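Local atomic coordinates of uncharacterized protein (Chondromyces crocatus, PDB entry 6I86), a protein that is of unknown function but is encoded in the crocagin gene cluster and probably takes part in making this ribosomally derived peptide natural product. Residues 13-21 with 51-62. Numbering follows the deposited sequence.
Sequences PASTWILFF and LVLLQVVLEGYF
Three groups close on the carbonyl oxygen Ala14 O: Gly60 N donates a hydrogen bond to it at 3.0 Å, Glu59 CA makes a C-H...O contact, and Phe62 CE2 approaches in the plane of its ring. Gly60 O takes the return bond from Ala14 N, so the two residues form an antiparallel hydrogen-bonded pair at the edge of a five-stranded mixed sheet. Beyond Ala14 segment 13-21 leaves that sheet, while 51-62 enters it from strand 51-55; strands 17-21 and 51-55 pair antiparallel in a separate four-stranded sheet, and the register slips by two residues in the connecting loops. Thr16 O, accepting from Val56 N at 2.8 Å, opens the second run. Ile18 with Leu54 and Phe20 with Val52 continue it, each pair joined by two backbone bonds.

On one face of the second sheet Leu53 spreads its two methyls over one face of the Trp17 indole. With its CG anti to the backbone N (chi1 -169°), Leu53 sets CD1 over the six-membered ring, 3.8 Å from its centroid, while CD2 reaches toward Trp17 CD1 and NE1. Gln55 comes to the edge of the same indole, its amide turned only 21° from the ring plane, and OE1 accepts from Trp17 NE1 at 3.0 Å; the bond is bent, at 147°. Val39 and Ile42 of helix 38-47 also touch this tryptophan. On the other face Leu54 lays CD1 above the Phe20 ring, toward its rim, 3.8 Å from Phe20 CE1, and itself packs against Arg121 and Trp123 of strand 115-123, thereby bringing the two sheets together. Back in the mixed sheet, Pro13 lies against the face of Tyr61, with Pro13 CB 3.6 Å from the phenol ring centroid and CD 3.5 Å from Tyr61 CE2.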
ATOM      1  N   PRO A  13      -0.371   6.375  10.057  1.00 25.29           N
ATOM      2  CA  PRO A  13       0.187   7.696   9.753  1.00 24.30           C
ATOM      3  C   PRO A  13       1.338   7.595   8.767  1.00 26.95           C
ATOM      4  O   PRO A  13       2.016   6.570   8.663  1.00 25.75           O
ATOM      5  CB  PRO A  13       0.675   8.187  11.120  1.00 26.15           C
ATOM      6  CG  PRO A  13       1.085   6.923  11.824  1.00 28.12           C
ATOM      7  CD  PRO A  13       0.132   5.844  11.335  1.00 27.10           C
ATOM      8  N   ALA A  14       1.555   8.689   8.041  1.00 25.60           N
ATOM      9  CA  ALA A  14       2.647   8.759   7.082  1.00 27.13           C
ATOM     10  C   ALA A  14       2.883  10.214   6.710  1.00 34.82           C
ATOM     11  O   ALA A  14       1.941  11.004   6.613  1.00 32.00           O
ATOM     12  CB  ALA A  14       2.352   7.931   5.827  1.00 25.39           C
ATOM     13  N   SER A  15       4.157  10.557   6.508  1.00 33.15           N
ATOM     14  CA  SER A  15       4.536  11.889   6.063  1.00 32.32           C
ATOM     15  C   SER A  15       4.967  11.942   4.605  1.00 30.43           C
ATOM     16  O   SER A  15       4.843  13.001   3.984  1.00 25.88           O
ATOM     17  CB  SER A  15       5.668  12.445   6.941  1.00 29.55           C
ATOM     18  OG  SER A  15       6.848  11.670   6.818  1.00 34.69           O
ATOM     19  N   THR A  16       5.461  10.837   4.043  1.00 26.53           N
ATOM     20  CA  THR A  16       5.903  10.826   2.653  1.00 28.98           C
ATOM     21  C   THR A  16       5.497   9.541   1.939  1.00 25.81           C
ATOM     22  O   THR A  16       4.723   9.583   0.977  1.00 23.42           O
ATOM     23  CB  THR A  16       7.423  11.011   2.562  1.00 30.29           C
ATOM     24  OG1 THR A  16       8.073  10.100   3.457  1.00 34.67           O
ATOM     25  CG2 THR A  16       7.828  12.433   2.918  1.00 33.99           C
ATOM     26  N   TRP A  17       6.007   8.398   2.391  1.00 24.40           N
ATOM     27  CA  TRP A  17       5.849   7.138   1.676  1.00 24.57           C
ATOM     28  C   TRP A  17       5.207   6.073   2.556  1.00 28.59           C
ATOM     29  O   TRP A  17       5.663   5.825   3.677  1.00 22.40           O
ATOM     30  CB  TRP A  17       7.197   6.625   1.169  1.00 23.11           C
ATOM     31  CG  TRP A  17       7.793   7.435   0.065  1.00 28.19           C
ATOM     32  CD1 TRP A  17       7.200   8.450  -0.628  1.00 24.97           C
ATOM     33  CD2 TRP A  17       9.102   7.281  -0.490  1.00 29.82           C
ATOM     34  NE1 TRP A  17       8.064   8.943  -1.576  1.00 33.22           N
ATOM     35  CE2 TRP A  17       9.239   8.241  -1.512  1.00 33.15           C
ATOM     36  CE3 TRP A  17      10.173   6.426  -0.219  1.00 37.05           C
ATOM     37  CZ2 TRP A  17      10.407   8.370  -2.262  1.00 45.37           C
ATOM     38  CZ3 TRP A  17      11.330   6.555  -0.964  1.00 43.20           C
ATOM     39  CH2 TRP A  17      11.438   7.518  -1.973  1.00 47.66           C
ATOM     40  N   ILE A  18       4.160   5.439   2.033  1.00 24.17           N
ATOM     41  CA  ILE A  18       3.652   4.173   2.546  1.00 23.12           C
ATOM     42  C   ILE A  18       4.149   3.078   1.614  1.00 23.76           C
ATOM     43  O   ILE A  18       4.053   3.210   0.387  1.00 23.50           O
ATOM     44  CB  ILE A  18       2.116   4.174   2.634  1.00 22.07           C
ATOM     45  CG1 ILE A  18       1.637   5.301   3.549  1.00 25.72           C
ATOM     46  CG2 ILE A  18       1.611   2.835   3.136  1.00 25.17           C
ATOM     47  CD1 ILE A  18       0.175   5.660   3.374  1.00 31.17           C
ATOM     48  N   LEU A  19       4.693   2.005   2.183  1.00 22.61           N
ATOM     49  CA  LEU A  19       5.371   0.972   1.411  1.00 19.66           C
ATOM     50  C   LEU A  19       4.687  -0.371   1.615  1.00 21.78           C
ATOM     51  O   LEU A  19       4.439  -0.779   2.754  1.00 20.39           O
ATOM     52  CB  LEU A  19       6.849   0.880   1.807  1.00 19.97           C
ATOM     53  CG  LEU A  19       7.642   2.185   1.721  1.00 27.72           C
ATOM     54  CD1 LEU A  19       8.987   2.037   2.416  1.00 30.54           C
ATOM     55  CD2 LEU A  19       7.828   2.621   0.273  1.00 28.75           C
ATOM     56  N   PHE A  20       4.393  -1.056   0.512  1.00 23.75           N
ATOM     57  CA  PHE A  20       3.772  -2.373   0.520  1.00 20.85           C
ATOM     58  C   PHE A  20       4.762  -3.390  -0.026  1.00 18.72           C
ATOM     59  O   PHE A  20       5.407  -3.141  -1.045  1.00 22.80           O
ATOM     60  CB  PHE A  20       2.503  -2.404  -0.337  1.00 16.75           C
ATOM     61  CG  PHE A  20       1.291  -1.841   0.341  1.00 20.86           C
ATOM     62  CD1 PHE A  20       1.402  -0.832   1.279  1.00 32.88           C
ATOM     63  CD2 PHE A  20       0.036  -2.328   0.037  1.00 38.45           C
ATOM     64  CE1 PHE A  20       0.281  -0.319   1.898  1.00 34.49           C
ATOM     65  CE2 PHE A  20      -1.082  -1.820   0.652  1.00 37.66           C
ATOM     66  CZ  PHE A  20      -0.962  -0.813   1.585  1.00 31.73           C
ATOM     67  N   PHE A  21       4.869  -4.540   0.637  1.00 18.08           N
ATOM     68  CA  PHE A  21       5.863  -5.526   0.234  1.00 20.38           C
ATOM     69  C   PHE A  21       5.549  -6.868   0.875  1.00 25.46           C
ATOM     70  O   PHE A  21       4.767  -6.959   1.828  1.00 26.82           O
ATOM     71  CB  PHE A  21       7.281  -5.080   0.615  1.00 22.63           C
ATOM     72  CG  PHE A  21       7.379  -4.498   1.998  1.00 23.36           C
ATOM     73  CD1 PHE A  21       7.652  -5.307   3.091  1.00 23.71           C
ATOM     74  CD2 PHE A  21       7.189  -3.140   2.208  1.00 27.56           C
ATOM     75  CE1 PHE A  21       7.743  -4.767   4.365  1.00 25.39           C
ATOM     76  CE2 PHE A  21       7.269  -2.599   3.482  1.00 24.77           C
ATOM     77  CZ  PHE A  21       7.547  -3.413   4.560  1.00 24.56           C
ATOM     78  N   LEU A  51       8.298  -4.026  -4.172  1.00 21.50           N
ATOM     79  CA  LEU A  51       7.470  -3.183  -3.325  1.00 26.29           C
ATOM     80  C   LEU A  51       6.662  -2.226  -4.187  1.00 23.64           C
ATOM     81  O   LEU A  51       7.036  -1.901  -5.318  1.00 22.01           O
ATOM     82  CB  LEU A  51       8.307  -2.407  -2.280  1.00 27.60           C
ATOM     83  CG  LEU A  51       9.160  -1.162  -2.565  1.00 33.77           C
ATOM     84  CD1 LEU A  51       8.336   0.112  -2.741  1.00 24.29           C
ATOM     85  CD2 LEU A  51      10.154  -0.979  -1.429  1.00 32.51           C
ATOM     86  N   VAL A  52       5.536  -1.785  -3.630  1.00 21.21           N
ATOM     87  CA  VAL A  52       4.681  -0.766  -4.224  1.00 25.03           C
ATOM     88  C   VAL A  52       4.706   0.453  -3.310  1.00 27.74           C
ATOM     89  O   VAL A  52       4.655   0.317  -2.082  1.00 19.45           O
ATOM     90  CB  VAL A  52       3.241  -1.288  -4.429  1.00 23.76           C
ATOM     91  CG1 VAL A  52       2.277  -0.146  -4.707  1.00 24.15           C
ATOM     92  CG2 VAL A  52       3.206  -2.308  -5.562  1.00 25.41           C
ATOM     93  N   LEU A  53       4.806   1.640  -3.906  1.00 25.95           N
ATOM     94  CA  LEU A  53       5.054   2.876  -3.170  1.00 29.16           C
ATOM     95  C   LEU A  53       3.819   3.766  -3.242  1.00 27.35           C
ATOM     96  O   LEU A  53       3.347   4.094  -4.336  1.00 28.64           O
ATOM     97  CB  LEU A  53       6.288   3.593  -3.730  1.00 26.63           C
ATOM     98  CG  LEU A  53       6.905   4.778  -2.980  1.00 38.31           C
ATOM     99  CD1 LEU A  53       8.398   4.854  -3.273  1.00 41.44           C
ATOM    100  CD2 LEU A  53       6.231   6.090  -3.358  1.00 35.09           C
ATOM    101  N   LEU A  54       3.306   4.157  -2.074  1.00 23.35           N
ATOM    102  CA  LEU A  54       2.163   5.059  -1.953  1.00 17.53           C
ATOM    103  C   LEU A  54       2.649   6.389  -1.388  1.00 18.82           C
ATOM    104  O   LEU A  54       2.926   6.494  -0.187  1.00 23.23           O
ATOM    105  CB  LEU A  54       1.082   4.455  -1.060  1.00 27.49           C
ATOM    106  CG  LEU A  54       0.187   3.371  -1.655  1.00 44.54           C
ATOM    107  CD1 LEU A  54      -0.426   2.534  -0.548  1.00 42.16           C
ATOM    108  CD2 LEU A  54      -0.900   4.020  -2.485  1.00 49.41           C
ATOM    109  N   GLN A  55       2.739   7.401  -2.246  1.00 20.03           N
ATOM    110  CA  GLN A  55       3.191   8.722  -1.834  1.00 24.05           C
ATOM    111  C   GLN A  55       2.022   9.554  -1.326  1.00 27.85           C
ATOM    112  O   GLN A  55       0.925   9.522  -1.892  1.00 26.22           O
ATOM    113  CB  GLN A  55       3.879   9.446  -2.996  1.00 26.88           C
ATOM    114  CG  GLN A  55       4.284  10.881  -2.689  1.00 31.86           C
ATOM    115  CD  GLN A  55       5.533  11.312  -3.433  1.00 45.50           C
ATOM    116  OE1 GLN A  55       6.495  10.553  -3.547  1.00 39.99           O
ATOM    117  NE2 GLN A  55       5.526  12.540  -3.940  1.00 49.86           N
ATOM    118  N   VAL A  56       2.260  10.289  -0.242  1.00 22.85           N
ATOM    119  CA  VAL A  56       1.316  11.277   0.255  1.00 22.55           C
ATOM    120  C   VAL A  56       1.980  12.643   0.167  1.00 27.95           C
ATOM    121  O   VAL A  56       3.208  12.768   0.144  1.00 25.55           O
ATOM    122  CB  VAL A  56       0.849  10.990   1.696  1.00 24.51           C
ATOM    123  CG1 VAL A  56       0.185   9.626   1.774  1.00 24.98           C
ATOM    124  CG2 VAL A  56       2.017  11.086   2.668  1.00 24.53           C
ATOM    125  N   VAL A  57       1.144  13.677   0.112  1.00 21.49           N
ATOM    126  CA  VAL A  57       1.643  15.033  -0.077  1.00 24.04           C
ATOM    127  C   VAL A  57       2.138  15.619   1.239  1.00 26.07           C
ATOM    128  O   VAL A  57       3.165  16.305   1.281  1.00 30.68           O
ATOM    129  CB  VAL A  57       0.543  15.901  -0.711  1.00 29.00           C
ATOM    130  CG1 VAL A  57       1.103  17.233  -1.150  1.00 32.02           C
ATOM    131  CG2 VAL A  57      -0.089  15.173  -1.886  1.00 38.25           C
ATOM    132  N   LEU A  58       1.414  15.366   2.329  1.00 22.47           N
ATOM    133  CA  LEU A  58       1.774  15.900   3.633  1.00 25.98           C
ATOM    134  C   LEU A  58       1.440  14.863   4.694  1.00 26.72           C
ATOM    135  O   LEU A  58       0.731  13.888   4.433  1.00 24.49           O
ATOM    136  CB  LEU A  58       1.044  17.221   3.924  1.00 28.26           C
ATOM    137  CG  LEU A  58       1.120  18.338   2.876  1.00 28.95           C
ATOM    138  CD1 LEU A  58      -0.052  19.287   3.037  1.00 31.37           C
ATOM    139  CD2 LEU A  58       2.441  19.096   2.954  1.00 31.84           C
ATOM    140  N   GLU A  59       1.953  15.092   5.901  1.00 27.80           N
ATOM    141  CA  GLU A  59       1.752  14.145   6.993  1.00 29.79           C
ATOM    142  C   GLU A  59       0.283  14.069   7.394  1.00 30.09           C
ATOM    143  O   GLU A  59      -0.405  15.090   7.492  1.00 23.47           O
ATOM    144  CB  GLU A  59       2.608  14.538   8.199  1.00 37.65           C
ATOM    145  CG  GLU A  59       2.055  14.077   9.548  1.00 52.09           C
ATOM    146  CD  GLU A  59       2.360  12.620   9.850  1.00 62.00           C
ATOM    147  OE1 GLU A  59       1.569  11.980  10.577  1.00 55.07           O
ATOM    148  OE2 GLU A  59       3.394  12.115   9.370  1.00 70.25           O
ATOM    149  N   GLY A  60      -0.192  12.851   7.620  1.00 21.87           N
ATOM    150  CA  GLY A  60      -1.541  12.654   8.105  1.00 26.06           C
ATOM    151  C   GLY A  60      -1.765  11.204   8.469  1.00 26.65           C
ATOM    152  O   GLY A  60      -0.825  10.411   8.549  1.00 26.33           O
ATOM    153  N   TYR A  61      -3.030  10.871   8.704  1.00 23.79           N
ATOM    154  CA  TYR A  61      -3.465   9.495   8.903  1.00 27.59           C
ATOM    155  C   TYR A  61      -4.348   9.105   7.731  1.00 29.49           C
ATOM    156  O   TYR A  61      -5.263   9.850   7.368  1.00 25.44           O
ATOM    157  CB  TYR A  61      -4.236   9.334  10.214  1.00 28.12           C
ATOM    158  CG  TYR A  61      -3.372   9.137  11.436  1.00 35.73           C
ATOM    159  CD1 TYR A  61      -2.850  10.222  12.123  1.00 34.90           C
ATOM    160  CD2 TYR A  61      -3.090   7.863  11.911  1.00 36.67           C
ATOM    161  CE1 TYR A  61      -2.067  10.047  13.248  1.00 40.14           C
ATOM    162  CE2 TYR A  61      -2.307   7.677  13.036  1.00 36.64           C
ATOM    163  CZ  TYR A  61      -1.796   8.772  13.699  1.00 40.79           C
ATOM    164  OH  TYR A  61      -1.016   8.592  14.820  1.00 49.60           O
ATOM    165  N   PHE A  62      -4.083   7.943   7.144  1.00 23.72           N
ATOM    166  CA  PHE A  62      -4.706   7.578   5.883  1.00 24.86           C
ATOM    167  C   PHE A  62      -5.251   6.161   5.936  1.00 25.39           C
ATOM    168  O   PHE A  62      -4.613   5.253   6.478  1.00 24.70           O
ATOM    169  CB  PHE A  62      -3.708   7.728   4.734  1.00 19.27           C
ATOM    170  CG  PHE A  62      -3.009   9.056   4.730  1.00 24.82           C
ATOM    171  CD1 PHE A  62      -3.692  10.209   4.370  1.00 18.64           C
ATOM    172  CD2 PHE A  62      -1.684   9.160   5.123  1.00 24.24           C
ATOM    173  CE1 PHE A  62      -3.060  11.444   4.381  1.00 24.35           C
ATOM    174  CE2 PHE A  62      -1.043  10.395   5.134  1.00 26.54           C
ATOM    175  CZ  PHE A  62      -1.732  11.536   4.762  1.00 24.51           C
TER